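Local coordinates for protein NtrC family transcriptional regulator (Clostridium acetobutylicum ATCC 824, PDB 2Q5C) that is probably a sigma-54-dependent transcription activator that binds ATP and specific DNA, of which this chain is the N-terminal PrpR-type sensor region, at residues Lys34-Ser37 against Lys43-Phe46; Lys77-Asp82 against Glu170-Arg175. One frame throughout, in Å; residues are numbered along the deposited sequence. Where two conformers were deposited one is given.

Contact 1 (Lys34-Ser37 against Lys43-Phe46); sequences KTAS and KIAF. With SO4 (sulfate ion), chain F; SO4 (sulfate ion), chain D.
I44, on helix 38-48, turns its two branches to K34 of strand 30-35 and A36 just beyond it, the strand preceding the helix in a beta-alpha unit of the first Rossmann-like lobe. The tight part is apolar. I44 CD1 presses on A36 CB at 3.5 Å, and A36 also touches I10 of strand 6-11. With chi1 at -70°, CG1 of I44 is anti to the carbonyl carbon and carries CD1 to the alanine, while CG2 branches off to K34 and comes within 3.8 Å of its CG. The two side chains cross obliquely, and the bend of K34 at chi2 (-73°) leads the rest of the chain away from the helix.

The other side is loose and polar. No hydrogen bond joins the two segments here; two sulfate ions, probably from the crystallisation liquor, gather on the strand side instead. One is held by the lysine, with K34 NZ 2.9 Å from O3 of the chain D ion. The other meets the backbone: T35 N donates almost straight, at 174°, to O1 of the chain F sulfate 2.9 Å away.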
ATOM      1  N   LYS A  34      -9.672  -8.726  -3.574  1.00 18.02           N
ATOM      2  CA  LYS A  34     -10.479  -8.324  -2.422  1.00 18.58           C
ATOM      3  C   LYS A  34     -10.064  -6.926  -2.027  1.00 19.31           C
ATOM      4  O   LYS A  34      -8.876  -6.577  -2.031  1.00 18.94           O
ATOM      5  CB  LYS A  34     -10.284  -9.266  -1.218  1.00 20.26           C
ATOM      6  CG  LYS A  34     -10.606 -10.741  -1.514  1.00 21.89           C
ATOM      7  CD  LYS A  34     -12.130 -10.991  -1.642  1.00 25.12           C
ATOM      8  CE  LYS A  34     -12.414 -12.459  -1.936  1.00 28.26           C
ATOM      9  NZ  LYS A  34     -13.834 -12.729  -2.386  1.00 31.95           N
ATOM     10  N   THR A  35     -11.046  -6.104  -1.671  1.00 20.04           N
ATOM     11  CA  THR A  35     -10.792  -4.724  -1.341  1.00 20.90           C
ATOM     12  C   THR A  35     -10.741  -4.589   0.165  1.00 20.09           C
ATOM     13  O   THR A  35     -11.785  -4.690   0.845  1.00 21.31           O
ATOM     14  CB  THR A  35     -11.908  -3.823  -1.941  1.00 20.52           C
ATOM     15  OG1 THR A  35     -11.911  -4.000  -3.361  1.00 25.26           O
ATOM     16  CG2 THR A  35     -11.670  -2.348  -1.611  1.00 23.30           C
ATOM     17  N   ALA A  36      -9.536  -4.398   0.691  1.00 20.07           N
ATOM     18  CA  ALA A  36      -9.365  -4.325   2.147  1.00 19.07           C
ATOM     19  C   ALA A  36      -7.976  -3.847   2.499  1.00 18.59           C
ATOM     20  O   ALA A  36      -7.081  -3.887   1.666  1.00 18.95           O
ATOM     21  CB  ALA A  36      -9.593  -5.720   2.765  1.00 19.41           C
ATOM     22  N   SER A  37      -7.796  -3.444   3.768  1.00 18.46           N
ATOM     23  CA  SER A  37      -6.464  -3.121   4.284  1.00 18.38           C
ATOM     24  C   SER A  37      -6.311  -3.568   5.745  1.00 18.08           C
ATOM     25  O   SER A  37      -7.313  -3.841   6.442  1.00 19.11           O
ATOM     26  CB  SER A  37      -6.192  -1.603   4.208  1.00 19.49           C
ATOM     27  OG  SER A  37      -7.018  -0.920   5.148  1.00 22.32           O
ATOM     28  N   LYS A  43      -7.934 -10.623   8.154  1.00 18.92           N
ATOM     29  CA  LYS A  43      -9.051 -11.565   8.354  1.00 19.05           C
ATOM     30  C   LYS A  43      -9.472 -12.217   7.029  1.00 19.81           C
ATOM     31  O   LYS A  43      -9.710 -13.425   6.939  1.00 21.11           O
ATOM     32  CB  LYS A  43     -10.238 -10.872   9.021  1.00 20.32           C
ATOM     33  CG  LYS A  43     -11.431 -11.817   9.203  1.00 21.83           C
ATOM     34  CD  LYS A  43     -12.530 -11.161  10.005  1.00 26.54           C
ATOM     35  CE  LYS A  43     -13.722 -12.126  10.194  1.00 30.09           C
ATOM     36  NZ  LYS A  43     -14.739 -11.518  11.145  1.00 32.79           N
ATOM     37  N   ILE A  44      -9.543 -11.417   5.972  1.00 19.42           N
ATOM     38  CA  ILE A  44      -9.886 -11.955   4.652  1.00 19.65           C
ATOM     39  C   ILE A  44      -8.779 -12.906   4.164  1.00 19.18           C
ATOM     40  O   ILE A  44      -9.079 -14.002   3.652  1.00 19.21           O
ATOM     41  CB  ILE A  44     -10.118 -10.797   3.660  1.00 19.92           C
ATOM     42  CG1 ILE A  44     -11.401 -10.051   4.004  1.00 21.21           C
ATOM     43  CG2 ILE A  44     -10.161 -11.311   2.210  1.00 20.28           C
ATOM     44  CD1 ILE A  44     -11.470  -8.646   3.375  1.00 21.32           C
ATOM     45  N   ALA A  45      -7.512 -12.530   4.333  1.00 18.00           N
ATOM     46  CA  ALA A  45      -6.398 -13.404   3.972  1.00 18.44           C
ATOM     47  C   ALA A  45      -6.441 -14.729   4.744  1.00 18.37           C
ATOM     48  O   ALA A  45      -6.248 -15.796   4.160  1.00 19.51           O
ATOM     49  CB  ALA A  45      -5.091 -12.713   4.202  1.00 18.51           C
ATOM     50  N   PHE A  46      -6.716 -14.643   6.032  1.00 19.24           N
ATOM     51  CA  PHE A  46      -6.783 -15.839   6.858  1.00 19.58           C
ATOM     52  C   PHE A  46      -7.879 -16.763   6.325  1.00 20.29           C
ATOM     53  O   PHE A  46      -7.689 -17.980   6.230  1.00 22.15           O
ATOM     54  CB  PHE A  46      -7.047 -15.450   8.316  1.00 20.15           C
ATOM     55  CG  PHE A  46      -6.959 -16.602   9.254  1.00 21.07           C
ATOM     56  CD1 PHE A  46      -5.754 -16.891   9.878  1.00 21.86           C
ATOM     57  CD2 PHE A  46      -8.063 -17.433   9.455  1.00 23.06           C
ATOM     58  CE1 PHE A  46      -5.657 -18.012  10.755  1.00 23.66           C
ATOM     59  CE2 PHE A  46      -7.982 -18.546  10.311  1.00 23.88           C
ATOM     60  CZ  PHE A  46      -6.773 -18.831  10.940  1.00 21.92           C
TER
HETATM   61  S   SO4 F 606     -14.463  -7.079  -2.736  0.75 46.58           S
HETATM   62  O1  SO4 F 606     -13.694  -7.287  -1.508  0.75 42.31           O
HETATM   63  O2  SO4 F 606     -15.591  -6.190  -2.455  0.75 46.62           O
HETATM   64  O3  SO4 F 606     -13.641  -6.447  -3.763  0.75 46.16           O
HETATM   65  O4  SO4 F 606     -14.960  -8.375  -3.206  0.75 46.65           O
HETATM   66  S   SO4 D 602     -14.511 -16.210  -0.977  0.60 33.63           S
HETATM   67  O1  SO4 D 602     -14.541 -15.200   0.085  0.60 33.97           O
HETATM   68  O2  SO4 D 602     -15.891 -16.641  -1.205  0.60 34.36           O
HETATM   69  O3  SO4 D 602     -13.945 -15.632  -2.176  0.60 32.48           O
HETATM   70  O4  SO4 D 602     -13.689 -17.351  -0.555  0.60 34.69           O

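Contact 2 (Lys77-Asp82 against Glu170-Arg175); sequences KVTRFD and EESLRR. With SO4 (sulfate ion), chain G.
Beside the loose approach of S172 to T79, two guanidinium groups of helix 170-187 take different settings. That of R175 lies with one face over the helix backbone, E171 O and S172 N each 3.9 Å above its plane and offset toward the rim. The group of R174 is engaged at its edge. OE2 of E170, one helical turn before R174, lies in the guanidinium plane and takes two N-H groups side-on, NE at 2.8 Å and NH2, so one carboxylate oxygen receives both bonds of this salt bridge. R174 NH1 reaches O2 of a sulfate at 2.9 Å, again near the plane; K27 also binds this ion, and E26 forms a further salt bridge with NH1.

Across the contact itself, T79 CG2 stands 4.1 Å from S172 OG, with no direct hydrogen bond between the segments. A water spans them: it donates to D82 OD1 at 2.7 Å and is hydrogen-bonded to S172 OG at the same distance. D82 and T79 form a capping box at the start of helix 80-90. D82 N donates to T79 OG1 and T79 N to D82 OD2, both at 162°, the latter arriving on the anti side of the carboxylate and 31° out of its plane. The T79 chi1 of 71° keeps OG1 within the box and leaves CG2 facing the serine.

Segment 77-82 leads from the first lobe into the second, whereas helix 170-187 returns to pack on helix 14-27 and strand 73-76. The D82 carboxylate thus works twice, OD2 closing the capping box at the start of its helix and OD1 reaching S172 of helix 170-187 through water, so at this point the two segments are joined through a water and not by a direct bond.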
ATOM      1  N   LYS A  77       6.342  -3.365  -2.880  1.00 26.75           N
ATOM      2  CA  LYS A  77       7.034  -2.289  -2.159  1.00 28.25           C
ATOM      3  C   LYS A  77       6.547  -0.936  -2.656  1.00 27.68           C
ATOM      4  O   LYS A  77       6.393  -0.770  -3.865  1.00 28.02           O
ATOM      5  CB  LYS A  77       8.546  -2.401  -2.330  1.00 30.07           C
ATOM      6  CG  LYS A  77       9.131  -3.778  -1.998  1.00 34.49           C
ATOM      7  CD  LYS A  77       8.837  -4.208  -0.562  1.00 39.41           C
ATOM      8  CE  LYS A  77       9.296  -5.656  -0.323  1.00 42.18           C
ATOM      9  NZ  LYS A  77       9.087  -6.098   1.092  1.00 44.49           N
ATOM     10  N   VAL A  78       6.290  -0.032  -1.714  1.00 27.28           N
ATOM     11  CA  VAL A  78       6.052   1.378  -2.045  1.00 26.16           C
ATOM     12  C   VAL A  78       7.422   1.961  -2.457  1.00 25.59           C
ATOM     13  O   VAL A  78       8.397   1.824  -1.712  1.00 25.99           O
ATOM     14  CB  VAL A  78       5.475   2.169  -0.865  1.00 26.50           C
ATOM     15  CG1 VAL A  78       5.115   3.582  -1.331  1.00 27.73           C
ATOM     16  CG2 VAL A  78       4.235   1.470  -0.268  1.00 29.92           C
ATOM     17  N   THR A  79       7.497   2.560  -3.648  1.00 22.69           N
ATOM     18  CA  THR A  79       8.777   3.035  -4.175  1.00 21.95           C
ATOM     19  C   THR A  79       8.987   4.525  -3.975  1.00 20.70           C
ATOM     20  O   THR A  79       8.064   5.284  -3.662  1.00 19.29           O
ATOM     21  CB  THR A  79       8.986   2.736  -5.638  1.00 22.98           C
ATOM     22  OG1 THR A  79       8.119   3.578  -6.412  1.00 23.20           O
ATOM     23  CG2 THR A  79       8.663   1.281  -5.949  1.00 25.51           C
ATOM     24  N   ARG A  80      10.233   4.925  -4.196  1.00 19.40           N
ATOM     25  CA  ARG A  80      10.591   6.332  -4.064  0.50 18.30           C
ATOM     26  C   ARG A  80       9.884   7.140  -5.139  1.00 18.41           C
ATOM     27  O   ARG A  80       9.377   8.251  -4.857  1.00 18.34           O
ATOM     28  CB  ARG A  80      12.111   6.536  -4.146  0.50 18.16           C
ATOM     29  CG  ARG A  80      12.862   6.034  -2.923  0.50 18.29           C
ATOM     30  CD  ARG A  80      14.379   5.992  -3.239  0.50 16.98           C
ATOM     31  NE  ARG A  80      15.148   5.446  -2.134  0.50 22.50           N
ATOM     32  CZ  ARG A  80      16.473   5.380  -2.118  0.50 22.36           C
ATOM     33  NH1 ARG A  80      17.158   5.838  -3.151  0.50 19.03           N
ATOM     34  NH2 ARG A  80      17.103   4.852  -1.077  0.50 23.97           N
ATOM     35  N   PHE A  81       9.799   6.594  -6.349  1.00 18.38           N
ATOM     36  CA  PHE A  81       9.132   7.340  -7.427  1.00 17.13           C
ATOM     37  C   PHE A  81       7.604   7.385  -7.191  1.00 17.69           C
ATOM     38  O   PHE A  81       6.955   8.404  -7.500  1.00 17.31           O
ATOM     39  CB  PHE A  81       9.435   6.712  -8.790  1.00 18.74           C
ATOM     40  CG  PHE A  81       9.021   7.560  -9.949  1.00 19.25           C
ATOM     41  CD1 PHE A  81       9.678   8.747 -10.207  1.00 21.34           C
ATOM     42  CD2 PHE A  81       8.027   7.145 -10.814  1.00 19.96           C
ATOM     43  CE1 PHE A  81       9.314   9.547 -11.299  1.00 22.98           C
ATOM     44  CE2 PHE A  81       7.669   7.926 -11.917  1.00 20.18           C
ATOM     45  CZ  PHE A  81       8.321   9.120 -12.152  1.00 20.85           C
ATOM     46  N   ASP A  82       7.020   6.323  -6.646  1.00 17.38           N
ATOM     47  CA  ASP A  82       5.597   6.349  -6.262  1.00 17.66           C
ATOM     48  C   ASP A  82       5.372   7.515  -5.298  1.00 16.82           C
ATOM     49  O   ASP A  82       4.367   8.260  -5.396  1.00 16.49           O
ATOM     50  CB  ASP A  82       5.187   5.078  -5.499  1.00 18.22           C
ATOM     51  CG  ASP A  82       5.164   3.798  -6.345  1.00 22.30           C
ATOM     52  OD1 ASP A  82       4.864   3.877  -7.546  1.00 25.56           O
ATOM     53  OD2 ASP A  82       5.398   2.727  -5.708  1.00 24.38           O
ATOM     54  N   GLU A 170       2.013  -0.677 -12.604  1.00 20.34           N
ATOM     55  CA  GLU A 170       2.086  -1.953 -13.305  1.00 19.86           C
ATOM     56  C   GLU A 170       3.381  -2.701 -13.076  1.00 20.23           C
ATOM     57  O   GLU A 170       3.364  -3.911 -12.831  1.00 19.42           O
ATOM     58  CB  GLU A 170       1.805  -1.766 -14.812  1.00 20.98           C
ATOM     59  CG  GLU A 170       2.048  -3.034 -15.612  1.00 22.03           C
ATOM     60  CD  GLU A 170       1.502  -2.955 -17.001  1.00 26.23           C
ATOM     61  OE1 GLU A 170       0.811  -1.955 -17.304  1.00 28.53           O
ATOM     62  OE2 GLU A 170       1.757  -3.915 -17.780  1.00 28.06           O
ATOM     63  N   GLU A 171       4.512  -2.020 -13.164  1.00 20.28           N
ATOM     64  CA  GLU A 171       5.761  -2.736 -13.037  1.00 22.01           C
ATOM     65  C   GLU A 171       5.890  -3.363 -11.649  1.00 21.68           C
ATOM     66  O   GLU A 171       6.327  -4.509 -11.514  1.00 21.39           O
ATOM     67  CB  GLU A 171       6.934  -1.821 -13.380  1.00 23.96           C
ATOM     68  CG  GLU A 171       8.281  -2.514 -13.378  1.00 30.14           C
ATOM     69  CD  GLU A 171       8.444  -3.623 -14.432  1.00 36.92           C
ATOM     70  OE1 GLU A 171       7.691  -3.671 -15.444  1.00 38.42           O
ATOM     71  OE2 GLU A 171       9.371  -4.449 -14.231  1.00 41.40           O
ATOM     72  N   SER A 172       5.492  -2.630 -10.614  1.00 20.10           N
ATOM     73  CA  SER A 172       5.535  -3.141  -9.242  1.00 20.45           C
ATOM     74  C   SER A 172       4.647  -4.398  -9.091  1.00 19.11           C
ATOM     75  O   SER A 172       5.015  -5.394  -8.429  1.00 19.65           O
ATOM     76  CB  SER A 172       5.078  -2.041  -8.269  1.00 20.28           C
ATOM     77  OG  SER A 172       6.064  -1.011  -8.174  1.00 24.63           O
ATOM     78  N   LEU A 173       3.475  -4.374  -9.709  1.00 18.77           N
ATOM     79  CA  LEU A 173       2.576  -5.517  -9.608  1.00 18.03           C
ATOM     80  C   LEU A 173       3.112  -6.704 -10.401  1.00 18.32           C
ATOM     81  O   LEU A 173       3.050  -7.828  -9.904  1.00 18.17           O
ATOM     82  CB  LEU A 173       1.165  -5.134 -10.065  1.00 17.77           C
ATOM     83  CG  LEU A 173       0.111  -6.245  -9.941  1.00 17.32           C
ATOM     84  CD1 LEU A 173       0.040  -6.798  -8.501  1.00 19.13           C
ATOM     85  CD2 LEU A 173      -1.253  -5.710 -10.372  1.00 18.68           C
ATOM     86  N   ARG A 174       3.677  -6.465 -11.587  1.00 17.74           N
ATOM     87  CA  ARG A 174       4.328  -7.573 -12.332  1.00 18.39           C
ATOM     88  C   ARG A 174       5.446  -8.212 -11.545  1.00 20.49           C
ATOM     89  O   ARG A 174       5.565  -9.459 -11.528  1.00 21.17           O
ATOM     90  CB  ARG A 174       4.850  -7.075 -13.680  1.00 19.01           C
ATOM     91  CG  ARG A 174       3.743  -6.757 -14.673  1.00 19.82           C
ATOM     92  CD  ARG A 174       4.360  -6.286 -15.997  1.00 22.23           C
ATOM     93  NE  ARG A 174       3.318  -6.108 -16.991  1.00 22.26           N
ATOM     94  CZ  ARG A 174       2.876  -7.087 -17.781  1.00 23.97           C
ATOM     95  NH1 ARG A 174       3.397  -8.314 -17.693  1.00 24.74           N
ATOM     96  NH2 ARG A 174       1.914  -6.834 -18.647  1.00 27.00           N
ATOM     97  N   ARG A 175       6.263  -7.388 -10.882  1.00 19.75           N
ATOM     98  CA  ARG A 175       7.364  -7.932 -10.071  1.00 21.91           C
ATOM     99  C   ARG A 175       6.843  -8.771  -8.926  1.00 22.10           C
ATOM    100  O   ARG A 175       7.418  -9.818  -8.595  1.00 22.04           O
ATOM    101  CB  ARG A 175       8.268  -6.817  -9.534  1.00 23.55           C
ATOM    102  CG  ARG A 175       9.039  -6.059 -10.615  1.00 29.63           C
ATOM    103  CD  ARG A 175      10.114  -5.184  -9.983  1.00 37.49           C
ATOM    104  NE  ARG A 175       9.582  -3.956  -9.386  1.00 43.24           N
ATOM    105  CZ  ARG A 175       9.642  -2.752  -9.957  1.00 45.25           C
ATOM    106  NH1 ARG A 175      10.216  -2.608 -11.153  1.00 47.50           N
ATOM    107  NH2 ARG A 175       9.137  -1.690  -9.330  1.00 45.41           N
TER
HETATM  108  S   SO4 G 608       6.810  -9.312 -16.708  0.60 39.76           S
HETATM  109  O1  SO4 G 608       7.735  -8.690 -15.762  0.60 39.79           O
HETATM  110  O2  SO4 G 608       5.493  -9.506 -16.105  0.60 34.91           O
HETATM  111  O3  SO4 G 608       6.706  -8.438 -17.876  0.60 40.48           O
HETATM  112  O4  SO4 G 608       7.320 -10.625 -17.112  0.60 40.53           O
HETATM  113  O   HOH W   1       4.974   1.382  -8.505  1.00 37.11           O

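Overall arrangement
From the N terminus the chain first builds a lobe around a four-stranded parallel sheet. Contact 1 closes early there, with only five residues between its segments, tying the edge strand 30-35 to the helix that follows it. Contact 2 opens at the end of the opposite edge strand, 73-76, where the chain passes to the second lobe, and it closes 87 residues later, when helix 170-187 has come back to the first. The second sheet is thus enclosed within that loop. The two contacts follow in series, neither nested nor crossing, their centres about 20 Å apart: the first is local to one lobe, the second joins the lobes.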